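Local coordinates for nitric oxide dioxygenase (Rhodothermus marinus DSM 4252, PDB 6WK3), which binds heme b in a globin fold, is probably a nitric oxide dioxygenase, and in this engineered form serves as a carbene transferase, at residues 35-38 with 43-46; 83-88 with 135-140; 93-98 with 131-136. The protein carries 1 engineered substitution. All coordinates share one frame; numbering follows the deposited sequence.

Interaction 1 of 3, residues 35-38 with 43-46. With HEM (protoporphyrin IX containing Fe), chain E.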
loop_
_atom_site.group_PDB
_atom_site.type_symbol
_atom_site.label_atom_id
_atom_site.label_comp_id
_atom_site.label_asym_id
_atom_site.label_seq_id
_atom_site.Cartn_x
_atom_site.Cartn_y
_atom_site.Cartn_z
ATOM N N LEU A 35 -0.963 -5.755 22.294
ATOM C CA LEU A 35 -0.297 -4.843 23.215
ATOM C C LEU A 35 -0.259 -3.429 22.651
ATOM O O LEU A 35 -0.383 -2.453 23.397
ATOM C CB LEU A 35 1.113 -5.347 23.515
ATOM C CG LEU A 35 1.187 -6.713 24.196
ATOM C CD1 LEU A 35 2.639 -7.106 24.448
ATOM C CD2 LEU A 35 0.400 -6.710 25.492
ATOM N N LEU A 36 -0.093 -3.297 21.334
ATOM C CA LEU A 36 -0.107 -1.974 20.717
ATOM C C LEU A 36 -1.511 -1.378 20.730
ATOM O O LEU A 36 -1.680 -0.175 20.962
ATOM C CB LEU A 36 0.440 -2.063 19.289
ATOM C CG LEU A 36 0.606 -0.776 18.478
ATOM C CD1 LEU A 36 1.857 -0.030 18.893
ATOM C CD2 LEU A 36 0.630 -1.083 16.984
ATOM N N PHE A 37 -2.528 -2.212 20.485
ATOM C CA PHE A 37 -3.917 -1.759 20.535
ATOM C C PHE A 37 -4.255 -1.165 21.899
ATOM O O PHE A 37 -4.907 -0.118 21.984
ATOM C CB PHE A 37 -4.844 -2.936 20.206
ATOM C CG PHE A 37 -6.289 -2.556 19.966
ATOM C CD1 PHE A 37 -7.128 -2.213 21.020
ATOM C CD2 PHE A 37 -6.823 -2.587 18.684
ATOM C CE1 PHE A 37 -8.462 -1.880 20.796
ATOM C CE2 PHE A 37 -8.158 -2.262 18.454
ATOM C CZ PHE A 37 -8.975 -1.906 19.511
ATOM N N GLU A 38 -3.806 -1.806 22.978
ATOM C CA GLU A 38 -4.207 -1.386 24.313
ATOM C C GLU A 38 -3.267 -0.367 24.949
ATOM O O GLU A 38 -3.695 0.363 25.848
ATOM C CB GLU A 38 -4.351 -2.609 25.227
ATOM C CG GLU A 38 -3.059 -3.208 25.722
ATOM C CD GLU A 38 -3.253 -4.591 26.336
ATOM O OE1 GLU A 38 -4.055 -5.384 25.791
ATOM O OE2 GLU A 38 -2.598 -4.885 27.361
ATOM N N THR A 43 -2.816 4.590 17.627
ATOM C CA THR A 43 -2.308 3.835 16.488
ATOM C C THR A 43 -3.344 2.920 15.850
ATOM O O THR A 43 -3.126 2.469 14.721
ATOM C CB THR A 43 -1.106 2.979 16.893
ATOM O OG1 THR A 43 -1.552 1.896 17.722
ATOM C CG2 THR A 43 -0.069 3.810 17.637
ATOM N N ARG A 44 -4.448 2.609 16.537
ATOM C CA ARG A 44 -5.410 1.679 15.952
ATOM C C ARG A 44 -6.064 2.258 14.709
ATOM O O ARG A 44 -6.523 1.504 13.845
ATOM C CB ARG A 44 -6.483 1.298 16.966
ATOM C CG ARG A 44 -6.029 1.310 18.399
ATOM C CD ARG A 44 -7.231 1.411 19.326
ATOM N NE ARG A 44 -6.865 1.161 20.717
ATOM C CZ ARG A 44 -7.717 1.218 21.736
ATOM N NH1 ARG A 44 -8.990 1.519 21.514
ATOM N NH2 ARG A 44 -7.293 0.975 22.973
ATOM N N SER A 45 -6.118 3.587 14.601
ATOM C CA SER A 45 -6.638 4.235 13.402
ATOM C C SER A 45 -5.820 3.907 12.159
ATOM O O SER A 45 -6.295 4.135 11.042
ATOM C CB SER A 45 -6.673 5.751 13.600
ATOM O OG SER A 45 -7.004 6.087 14.938
ATOM N N LEU A 46 -4.610 3.373 12.322
ATOM C CA LEU A 46 -3.740 3.117 11.185
ATOM C C LEU A 46 -4.027 1.788 10.496
ATOM O O LEU A 46 -3.686 1.638 9.319
ATOM C CB LEU A 46 -2.280 3.163 11.637
ATOM C CG LEU A 46 -1.855 4.456 12.336
ATOM C CD1 LEU A 46 -0.458 4.325 12.910
ATOM C CD2 LEU A 46 -1.915 5.622 11.376
HETATM C CHA HEM E . 2.147 -3.037 7.440
HETATM C CHB HEM E . 6.344 -4.885 9.062
HETATM C CHC HEM E . 6.723 -0.998 11.922
HETATM C CHD HEM E . 1.963 -0.192 11.360
HETATM C C1A HEM E . 3.263 -3.840 7.574
HETATM C C2A HEM E . 3.602 -4.987 6.761
HETATM C C3A HEM E . 4.751 -5.499 7.208
HETATM C C4A HEM E . 5.198 -4.695 8.323
HETATM C CMA HEM E . 5.479 -6.732 6.639
HETATM C CAA HEM E . 2.776 -5.527 5.578
HETATM C CBA HEM E . 3.256 -4.835 4.308
HETATM C CGA HEM E . 2.609 -5.475 3.109
HETATM O O1A HEM E . 1.572 -4.951 2.635
HETATM O O2A HEM E . 3.127 -6.513 2.625
HETATM C C1B HEM E . 6.860 -3.966 9.949
HETATM C C2B HEM E . 8.168 -3.996 10.574
HETATM C C3B HEM E . 8.265 -2.921 11.378
HETATM C C4B HEM E . 7.027 -2.173 11.271
HETATM C CMB HEM E . 9.203 -5.114 10.331
HETATM C CAB HEM E . 9.450 -2.456 12.259
HETATM C CBB HEM E . 10.712 -2.841 12.063
HETATM C C1C HEM E . 5.463 -0.448 12.056
HETATM C C2C HEM E . 5.112 0.679 12.887
HETATM C C3C HEM E . 3.802 0.905 12.759
HETATM C C4C HEM E . 3.262 -0.060 11.812
HETATM C CMC HEM E . 6.086 1.470 13.785
HETATM C CAC HEM E . 3.057 2.036 13.500
HETATM C CBC HEM E . 1.763 1.924 13.794
HETATM C C1D HEM E . 1.599 -0.789 10.167
HETATM C C2D HEM E . 0.400 -0.572 9.378
HETATM C C3D HEM E . 0.463 -1.372 8.298
HETATM C C4D HEM E . 1.699 -2.112 8.359
HETATM C CMD HEM E . -0.737 0.406 9.747
HETATM C CAD HEM E . -0.559 -1.530 7.150
HETATM C CBD HEM E . -0.504 -0.320 6.227
HETATM C CGD HEM E . -1.122 -0.640 4.888
HETATM O O1D HEM E . -1.139 -1.836 4.490
HETATM O O2D HEM E . -1.582 0.317 4.210
HETATM N NA HEM E . 4.261 -3.694 8.516
HETATM N NB HEM E . 6.200 -2.841 10.396
HETATM N NC HEM E . 4.310 -0.868 11.420
HETATM N ND HEM E . 2.355 -1.733 9.508
HETATM FE FE HEM E . 4.234 -2.351 10.040
#
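One backbone carbonyl, Phe-37 O, is held by two nitrogens of Arg-44, and the same guanidinium lies over the ring of the residue that owns that carbonyl. The site is the B-to-C corner of the globin fold, where the last turn of helix 18-39 gives way to the helically coiled loop 43-46. Arg-44 comes in side-on: NE reaches Phe-37 O at 2.7 Å and NH2 reaches the same Phe-37 O at 2.8 Å. Both bonds are bent, and the oxygen sits at the guanidinium edge, close to its plane. The helix end probably makes this carbonyl a good acceptor for a cation. Phe-37 CG is anti to the backbone N (chi1 -169°), which brings the ring beneath the arginine; the two planes are only 14° apart, and CE1 of Phe-37 lies 3.3 Å from CZ of Arg-44. The extended arginine chain crosses the ring at nearly a right angle, and its CD makes a CH-pi contact, 3.7 Å from the Phe-37 centroid and almost on the ring normal. Deeper in, Leu-36 CG rests 3.5 Å from Thr-43 OG1, a hydroxyl hydrogen-bonded to Tyr-40 O. Leu-36 also packs on Val-98 of helix 94-110. The loop then runs to the heme, where Leu-46 CD1 touches vinyl carbon CBC at 3.4 Å.

Interaction 2 of 3, residues 83-88 with 135-140. With HEM (protoporphyrin IX containing Fe), chain E.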
loop_
_atom_site.group_PDB
_atom_site.type_symbol
_atom_site.label_atom_id
_atom_site.label_comp_id
_atom_site.label_asym_id
_atom_site.label_seq_id
_atom_site.Cartn_x
_atom_site.Cartn_y
_atom_site.Cartn_z
ATOM N N LEU A 83 6.019 1.383 1.427
ATOM C CA LEU A 83 4.883 2.011 0.766
ATOM C C LEU A 83 3.588 1.747 1.517
ATOM O O LEU A 83 2.712 2.617 1.558
ATOM C CB LEU A 83 4.795 1.525 -0.681
ATOM C CG LEU A 83 6.068 1.830 -1.476
ATOM C CD1 LEU A 83 6.108 1.064 -2.780
ATOM C CD2 LEU A 83 6.189 3.327 -1.729
ATOM N N SER A 84 3.456 0.567 2.128
ATOM C CA SER A 84 2.328 0.317 3.020
ATOM C C SER A 84 2.328 1.298 4.187
ATOM O O SER A 84 1.301 1.911 4.498
ATOM C CB SER A 84 2.367 -1.126 3.522
ATOM O OG SER A 84 2.264 -2.043 2.444
ATOM N N HIS A 85 3.478 1.474 4.839
ATOM C CA HIS A 85 3.554 2.401 5.966
ATOM C C HIS A 85 3.202 3.817 5.540
ATOM O O HIS A 85 2.430 4.507 6.213
ATOM C CB HIS A 85 4.951 2.377 6.576
ATOM C CG HIS A 85 5.232 1.149 7.369
ATOM N ND1 HIS A 85 6.493 0.832 7.826
ATOM C CD2 HIS A 85 4.417 0.155 7.782
ATOM C CE1 HIS A 85 6.440 -0.308 8.491
ATOM N NE2 HIS A 85 5.190 -0.737 8.481
ATOM N N ALA A 86 3.785 4.277 4.433
ATOM C CA ALA A 86 3.512 5.629 3.967
ATOM C C ALA A 86 2.045 5.789 3.595
ATOM O O ALA A 86 1.452 6.851 3.814
ATOM C CB ALA A 86 4.416 5.967 2.781
ATOM N N ARG A 87 1.441 4.737 3.033
ATOM C CA ARG A 87 0.016 4.774 2.723
ATOM C C ARG A 87 -0.817 5.006 3.978
ATOM O O ARG A 87 -1.801 5.749 3.946
ATOM C CB ARG A 87 -0.402 3.476 2.032
ATOM C CG ARG A 87 -1.879 3.404 1.679
ATOM C CD ARG A 87 -2.179 2.210 0.782
ATOM N NE ARG A 87 -1.854 0.942 1.428
ATOM C CZ ARG A 87 -1.878 -0.240 0.816
ATOM N NH1 ARG A 87 -2.211 -0.320 -0.466
ATOM N NH2 ARG A 87 -1.570 -1.342 1.486
ATOM N N ALA A 88 -0.433 4.394 5.099
ATOM C CA ALA A 88 -1.214 4.487 6.325
ATOM C C ALA A 88 -0.793 5.633 7.236
ATOM O O ALA A 88 -1.470 5.882 8.238
ATOM C CB ALA A 88 -1.137 3.173 7.105
ATOM N N THR A 135 13.630 5.877 7.419
ATOM C CA THR A 135 14.301 6.883 6.603
ATOM C C THR A 135 13.799 6.862 5.163
ATOM O O THR A 135 13.604 7.922 4.558
ATOM C CB THR A 135 15.820 6.695 6.656
ATOM O OG1 THR A 135 16.151 5.319 6.448
ATOM C CG2 THR A 135 16.356 7.136 8.011
ATOM N N LYS A 136 13.573 5.673 4.597
ATOM C CA LYS A 136 12.983 5.603 3.264
ATOM C C LYS A 136 11.560 6.159 3.249
ATOM O O LYS A 136 11.144 6.762 2.252
ATOM C CB LYS A 136 13.003 4.163 2.751
ATOM N N GLU A 137 10.807 5.974 4.340
ATOM C CA GLU A 137 9.457 6.529 4.420
ATOM C C GLU A 137 9.484 8.052 4.455
ATOM O O GLU A 137 8.672 8.706 3.792
ATOM C CB GLU A 137 8.734 5.991 5.655
ATOM C CG GLU A 137 7.958 4.703 5.423
ATOM C CD GLU A 137 8.107 3.708 6.572
ATOM O OE1 GLU A 137 8.087 4.128 7.756
ATOM O OE2 GLU A 137 8.252 2.500 6.285
ATOM N N ALA A 138 10.404 8.635 5.230
ATOM C CA ALA A 138 10.537 10.089 5.255
ATOM C C ALA A 138 10.842 10.636 3.865
ATOM O O ALA A 138 10.312 11.682 3.471
ATOM C CB ALA A 138 11.626 10.502 6.246
ATOM N N GLN A 139 11.687 9.935 3.104
ATOM C CA GLN A 139 11.960 10.354 1.735
ATOM C C GLN A 139 10.702 10.292 0.877
ATOM O O GLN A 139 10.445 11.198 0.079
ATOM C CB GLN A 139 13.061 9.487 1.128
ATOM C CG GLN A 139 14.425 9.630 1.793
ATOM C CD GLN A 139 15.493 8.822 1.084
ATOM O OE1 GLN A 139 15.318 7.628 0.831
ATOM N NE2 GLN A 139 16.603 9.471 0.749
ATOM N N VAL A 140 9.902 9.233 1.031
ATOM C CA VAL A 140 8.687 9.096 0.231
ATOM C C VAL A 140 7.681 10.179 0.602
ATOM O O VAL A 140 6.983 10.721 -0.265
ATOM C CB VAL A 140 8.095 7.684 0.400
ATOM C CG1 VAL A 140 6.640 7.648 -0.052
ATOM C CG2 VAL A 140 8.923 6.665 -0.365
HETATM C CHA HEM E . 2.147 -3.037 7.440
HETATM C CHB HEM E . 6.344 -4.885 9.062
HETATM C CHC HEM E . 6.723 -0.998 11.922
HETATM C CHD HEM E . 1.963 -0.192 11.360
HETATM C C1A HEM E . 3.263 -3.840 7.574
HETATM C C2A HEM E . 3.602 -4.987 6.761
HETATM C C3A HEM E . 4.751 -5.499 7.208
HETATM C C4A HEM E . 5.198 -4.695 8.323
HETATM C CMA HEM E . 5.479 -6.732 6.639
HETATM C CAA HEM E . 2.776 -5.527 5.578
HETATM C CBA HEM E . 3.256 -4.835 4.308
HETATM C CGA HEM E . 2.609 -5.475 3.109
HETATM O O1A HEM E . 1.572 -4.951 2.635
HETATM O O2A HEM E . 3.127 -6.513 2.625
HETATM C C1B HEM E . 6.860 -3.966 9.949
HETATM C C2B HEM E . 8.168 -3.996 10.574
HETATM C C3B HEM E . 8.265 -2.921 11.378
HETATM C C4B HEM E . 7.027 -2.173 11.271
HETATM C CMB HEM E . 9.203 -5.114 10.331
HETATM C CAB HEM E . 9.450 -2.456 12.259
HETATM C CBB HEM E . 10.712 -2.841 12.063
HETATM C C1C HEM E . 5.463 -0.448 12.056
HETATM C C2C HEM E . 5.112 0.679 12.887
HETATM C C3C HEM E . 3.802 0.905 12.759
HETATM C C4C HEM E . 3.262 -0.060 11.812
HETATM C CMC HEM E . 6.086 1.470 13.785
HETATM C CAC HEM E . 3.057 2.036 13.500
HETATM C CBC HEM E . 1.763 1.924 13.794
HETATM C C1D HEM E . 1.599 -0.789 10.167
HETATM C C2D HEM E . 0.400 -0.572 9.378
HETATM C C3D HEM E . 0.463 -1.372 8.298
HETATM C C4D HEM E . 1.699 -2.112 8.359
HETATM C CMD HEM E . -0.737 0.406 9.747
HETATM C CAD HEM E . -0.559 -1.530 7.150
HETATM C CBD HEM E . -0.504 -0.320 6.227
HETATM C CGD HEM E . -1.122 -0.640 4.888
HETATM O O1D HEM E . -1.139 -1.836 4.490
HETATM O O2D HEM E . -1.582 0.317 4.210
HETATM N NA HEM E . 4.261 -3.694 8.516
HETATM N NB HEM E . 6.200 -2.841 10.396
HETATM N NC HEM E . 4.310 -0.868 11.420
HETATM N ND HEM E . 2.355 -1.733 9.508
HETATM FE FE HEM E . 4.234 -2.351 10.040
#
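His-85 spans the space between the heme iron and Glu-137, binding one through each ring nitrogen. NE2 of His-85 is the axial ligand of the iron, 2.4 Å from FE, while ND1 of His-85 gives a hydrogen bond of 2.9 Å to OE2 of Glu-137. That bond is bent (142°), and it meets OE2 from above the carboxylate, whose plane stands 82° from that of the imidazole. Such a brace should limit rotation of the ring about its bond to CB. Glu-137 is held in turn through its other oxygen, OE1, hydrogen-bonded to Tyr-95 OH. Beside this pair, the helical segments 83-88 and 135-140, of helices 75-88 and 116-145, cross with axes 9.5 Å apart and 54° between their directions; Ala-86 is small enough to admit Val-140, whose CG1 lies 4.0 Å from Ala-86 CB. Directly after Ala-86, Arg-87 bends at chi3 and fastens a heme propionate, NE to O2D at 2.9 Å and NH2 to O1D at 3.1 Å. Its NH1 also serves the second subunit, hydrogen-bonding Ser-84 OG and a propionate there, so the heme edge lies at the dimer interface. The whole is the proximal heme site of a globin, with helices F and H supplying the axial histidine and a glutamate behind it, as in flavohemoglobins.

Interaction 3 of 3, residues 93-98 with 131-136. With HEM (protoporphyrin IX containing Fe), chain E.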
loop_
_atom_site.group_PDB
_atom_site.type_symbol
_atom_site.label_atom_id
_atom_site.label_comp_id
_atom_site.label_asym_id
_atom_site.label_seq_id
_atom_site.Cartn_x
_atom_site.Cartn_y
_atom_site.Cartn_z
ATOM N N VAL A 93 8.142 8.335 15.043
ATOM C CA VAL A 93 8.029 8.152 16.489
ATOM C C VAL A 93 7.206 6.934 16.877
ATOM O O VAL A 93 7.168 6.580 18.062
ATOM C CB VAL A 93 7.435 9.410 17.146
ATOM C CG1 VAL A 93 8.505 10.491 17.255
ATOM C CG2 VAL A 93 6.233 9.906 16.352
ATOM N N HIS A 94 6.550 6.280 15.917
ATOM C CA HIS A 94 5.829 5.050 16.227
ATOM C C HIS A 94 6.779 3.877 16.443
ATOM O O HIS A 94 6.450 2.947 17.188
ATOM C CB HIS A 94 4.845 4.718 15.105
ATOM C CG HIS A 94 3.684 5.658 15.016
ATOM N ND1 HIS A 94 3.248 6.189 13.820
ATOM C CD2 HIS A 94 2.866 6.159 15.971
ATOM C CE1 HIS A 94 2.209 6.974 14.043
ATOM N NE2 HIS A 94 1.959 6.974 15.339
ATOM N N TYR A 95 7.948 3.902 15.802
ATOM C CA TYR A 95 8.839 2.744 15.842
ATOM C C TYR A 95 9.285 2.353 17.247
ATOM O O TYR A 95 9.346 1.143 17.521
ATOM C CB TYR A 95 10.044 2.994 14.924
ATOM C CG TYR A 95 9.676 2.821 13.473
ATOM C CD1 TYR A 95 9.690 1.565 12.884
ATOM C CD2 TYR A 95 9.262 3.903 12.706
ATOM C CE1 TYR A 95 9.329 1.394 11.564
ATOM C CE2 TYR A 95 8.902 3.742 11.383
ATOM C CZ TYR A 95 8.942 2.483 10.817
ATOM O OH TYR A 95 8.585 2.303 9.503
ATOM N N PRO A 96 9.606 3.274 18.164
ATOM C CA PRO A 96 9.874 2.831 19.542
ATOM C C PRO A 96 8.689 2.128 20.185
ATOM O O PRO A 96 8.891 1.193 20.971
ATOM C CB PRO A 96 10.225 4.136 20.268
ATOM C CG PRO A 96 10.742 5.023 19.206
ATOM C CD PRO A 96 9.922 4.704 17.988
ATOM N N LEU A 97 7.459 2.535 19.860
ATOM C CA LEU A 97 6.289 1.910 20.472
ATOM C C LEU A 97 6.136 0.464 20.025
ATOM O O LEU A 97 5.830 -0.414 20.841
ATOM C CB LEU A 97 5.020 2.694 20.135
ATOM C CG LEU A 97 5.130 4.213 20.059
ATOM C CD1 LEU A 97 3.793 4.814 19.645
ATOM C CD2 LEU A 97 5.599 4.772 21.392
ATOM N N VAL A 98 6.333 0.199 18.732
ATOM C CA VAL A 98 6.169 -1.160 18.233
ATOM C C VAL A 98 7.296 -2.056 18.728
ATOM O O VAL A 98 7.088 -3.254 18.956
ATOM C CB VAL A 98 6.060 -1.153 16.697
ATOM C CG1 VAL A 98 6.210 -2.559 16.129
ATOM C CG2 VAL A 98 4.731 -0.559 16.287
ATOM N N HIS A 131 15.367 1.667 11.281
ATOM C CA HIS A 131 16.068 2.833 10.747
ATOM C C HIS A 131 16.004 2.857 9.227
ATOM O O HIS A 131 15.908 3.926 8.616
ATOM C CB HIS A 131 17.519 2.836 11.219
ATOM C CG HIS A 131 18.249 4.113 10.930
ATOM N ND1 HIS A 131 18.318 5.155 11.829
ATOM C CD2 HIS A 131 18.942 4.514 9.838
ATOM C CE1 HIS A 131 19.024 6.142 11.305
ATOM N NE2 HIS A 131 19.414 5.778 10.098
ATOM N N LEU A 132 16.047 1.686 8.604
ATOM C CA LEU A 132 15.941 1.613 7.155
ATOM C C LEU A 132 14.527 1.947 6.691
ATOM O O LEU A 132 14.344 2.723 5.745
ATOM C CB LEU A 132 16.379 0.222 6.698
ATOM C CG LEU A 132 16.153 -0.253 5.273
ATOM C CD1 LEU A 132 16.575 0.813 4.265
ATOM C CD2 LEU A 132 16.936 -1.545 5.081
ATOM N N LEU A 133 13.511 1.397 7.359
ATOM C CA LEU A 133 12.131 1.666 6.964
ATOM C C LEU A 133 11.764 3.129 7.187
ATOM O O LEU A 133 11.147 3.763 6.323
ATOM C CB LEU A 133 11.181 0.755 7.740
ATOM C CG LEU A 133 11.250 -0.722 7.365
ATOM C CD1 LEU A 133 10.206 -1.515 8.124
ATOM C CD2 LEU A 133 11.094 -0.892 5.857
ATOM N N SER A 134 12.135 3.683 8.341
ATOM C CA SER A 134 11.697 5.035 8.681
ATOM C C SER A 134 12.373 6.093 7.815
ATOM O O SER A 134 11.755 7.115 7.498
ATOM C CB SER A 134 11.956 5.317 10.160
ATOM O OG SER A 134 13.322 5.116 10.475
ATOM N N THR A 135 13.630 5.877 7.419
ATOM C CA THR A 135 14.301 6.883 6.603
ATOM C C THR A 135 13.799 6.862 5.163
ATOM O O THR A 135 13.604 7.922 4.558
ATOM C CB THR A 135 15.820 6.695 6.656
ATOM O OG1 THR A 135 16.151 5.319 6.448
ATOM C CG2 THR A 135 16.356 7.136 8.011
ATOM N N LYS A 136 13.573 5.673 4.597
ATOM C CA LYS A 136 12.983 5.603 3.264
ATOM C C LYS A 136 11.560 6.159 3.249
ATOM O O LYS A 136 11.144 6.762 2.252
ATOM C CB LYS A 136 13.003 4.163 2.751
HETATM C CHA HEM E . 2.147 -3.037 7.440
HETATM C CHB HEM E . 6.344 -4.885 9.062
HETATM C CHC HEM E . 6.723 -0.998 11.922
HETATM C CHD HEM E . 1.963 -0.192 11.360
HETATM C C1A HEM E . 3.263 -3.840 7.574
HETATM C C2A HEM E . 3.602 -4.987 6.761
HETATM C C3A HEM E . 4.751 -5.499 7.208
HETATM C C4A HEM E . 5.198 -4.695 8.323
HETATM C CMA HEM E . 5.479 -6.732 6.639
HETATM C CAA HEM E . 2.776 -5.527 5.578
HETATM C CBA HEM E . 3.256 -4.835 4.308
HETATM C CGA HEM E . 2.609 -5.475 3.109
HETATM O O1A HEM E . 1.572 -4.951 2.635
HETATM O O2A HEM E . 3.127 -6.513 2.625
HETATM C C1B HEM E . 6.860 -3.966 9.949
HETATM C C2B HEM E . 8.168 -3.996 10.574
HETATM C C3B HEM E . 8.265 -2.921 11.378
HETATM C C4B HEM E . 7.027 -2.173 11.271
HETATM C CMB HEM E . 9.203 -5.114 10.331
HETATM C CAB HEM E . 9.450 -2.456 12.259
HETATM C CBB HEM E . 10.712 -2.841 12.063
HETATM C C1C HEM E . 5.463 -0.448 12.056
HETATM C C2C HEM E . 5.112 0.679 12.887
HETATM C C3C HEM E . 3.802 0.905 12.759
HETATM C C4C HEM E . 3.262 -0.060 11.812
HETATM C CMC HEM E . 6.086 1.470 13.785
HETATM C CAC HEM E . 3.057 2.036 13.500
HETATM C CBC HEM E . 1.763 1.924 13.794
HETATM C C1D HEM E . 1.599 -0.789 10.167
HETATM C C2D HEM E . 0.400 -0.572 9.378
HETATM C C3D HEM E . 0.463 -1.372 8.298
HETATM C C4D HEM E . 1.699 -2.112 8.359
HETATM C CMD HEM E . -0.737 0.406 9.747
HETATM C CAD HEM E . -0.559 -1.530 7.150
HETATM C CBD HEM E . -0.504 -0.320 6.227
HETATM C CGD HEM E . -1.122 -0.640 4.888
HETATM O O1D HEM E . -1.139 -1.836 4.490
HETATM O O2D HEM E . -1.582 0.317 4.210
HETATM N NA HEM E . 4.261 -3.694 8.516
HETATM N NB HEM E . 6.200 -2.841 10.396
HETATM N NC HEM E . 4.310 -0.868 11.420
HETATM N ND HEM E . 2.355 -1.733 9.508
HETATM FE FE HEM E . 4.234 -2.351 10.040
#
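On the proximal side of the globin heme pocket the G helix, 94-110, meets the H helix, 116-145, through Tyr-95, which reaches Leu-133 and Ser-134. The tyrosine ring slips between helix and porphyrin. CE2 of Tyr-95 lies 3.6 Å from CB of Ser-134, and OH of Tyr-95 is 3.5 Å from CB of Leu-133; both carbons approach the ring obliquely. One ring face carries the heme methyl CMC, 3.7 Å above the plane and offset toward the rim, while CE1 of Tyr-95 comes within 3.6 Å of the meso carbon CHC. Tyr-95 CG stands anti to the carbonyl carbon (chi1 -76°), which sends the ring along the heme edge toward the hydroxyl's polar partner, Glu-137, just past the segment. A phenylalanine in its place would keep the ring contacts but would probably leave the Glu-137 carboxylate without that hydroxyl and freer to turn beside the axial histidine. The hydroxyl of Ser-134 faces its own helix, bonded to Ala-130 O, and so presents its CB to the tyrosine. The backbone O of Tyr-95 accepts from Tyr-126 OH, a second tie between the two helices. Leu-133 also borders the heme, its CD1 lying 4.0 Å from C2B. One turn beyond Tyr-95, Val-98 lies against the porphyrin, its CG2 3.5 Å from methyl carbon CMC.

How the interactions relate
From the N terminus, interaction 1 comes first and closes a short loop, joining the end of helix 18-39 to the coil that follows it before helix 50-66. It is complete before the other two open. Interaction 2 then closes a long loop from helix 75-88 to helix 116-145, and interaction 3 opens within that loop, from helix 94-110, and ends on the same stretch of the final helix, the two sharing Thr-135 and Lys-136. All three reach one heme. Interaction 1 meets interaction 3 through Thr-43 CG2 against His-94, and interaction 2 where Leu-46 CD2 lies on Ala-88 O. Together they tie four helices around the porphyrin.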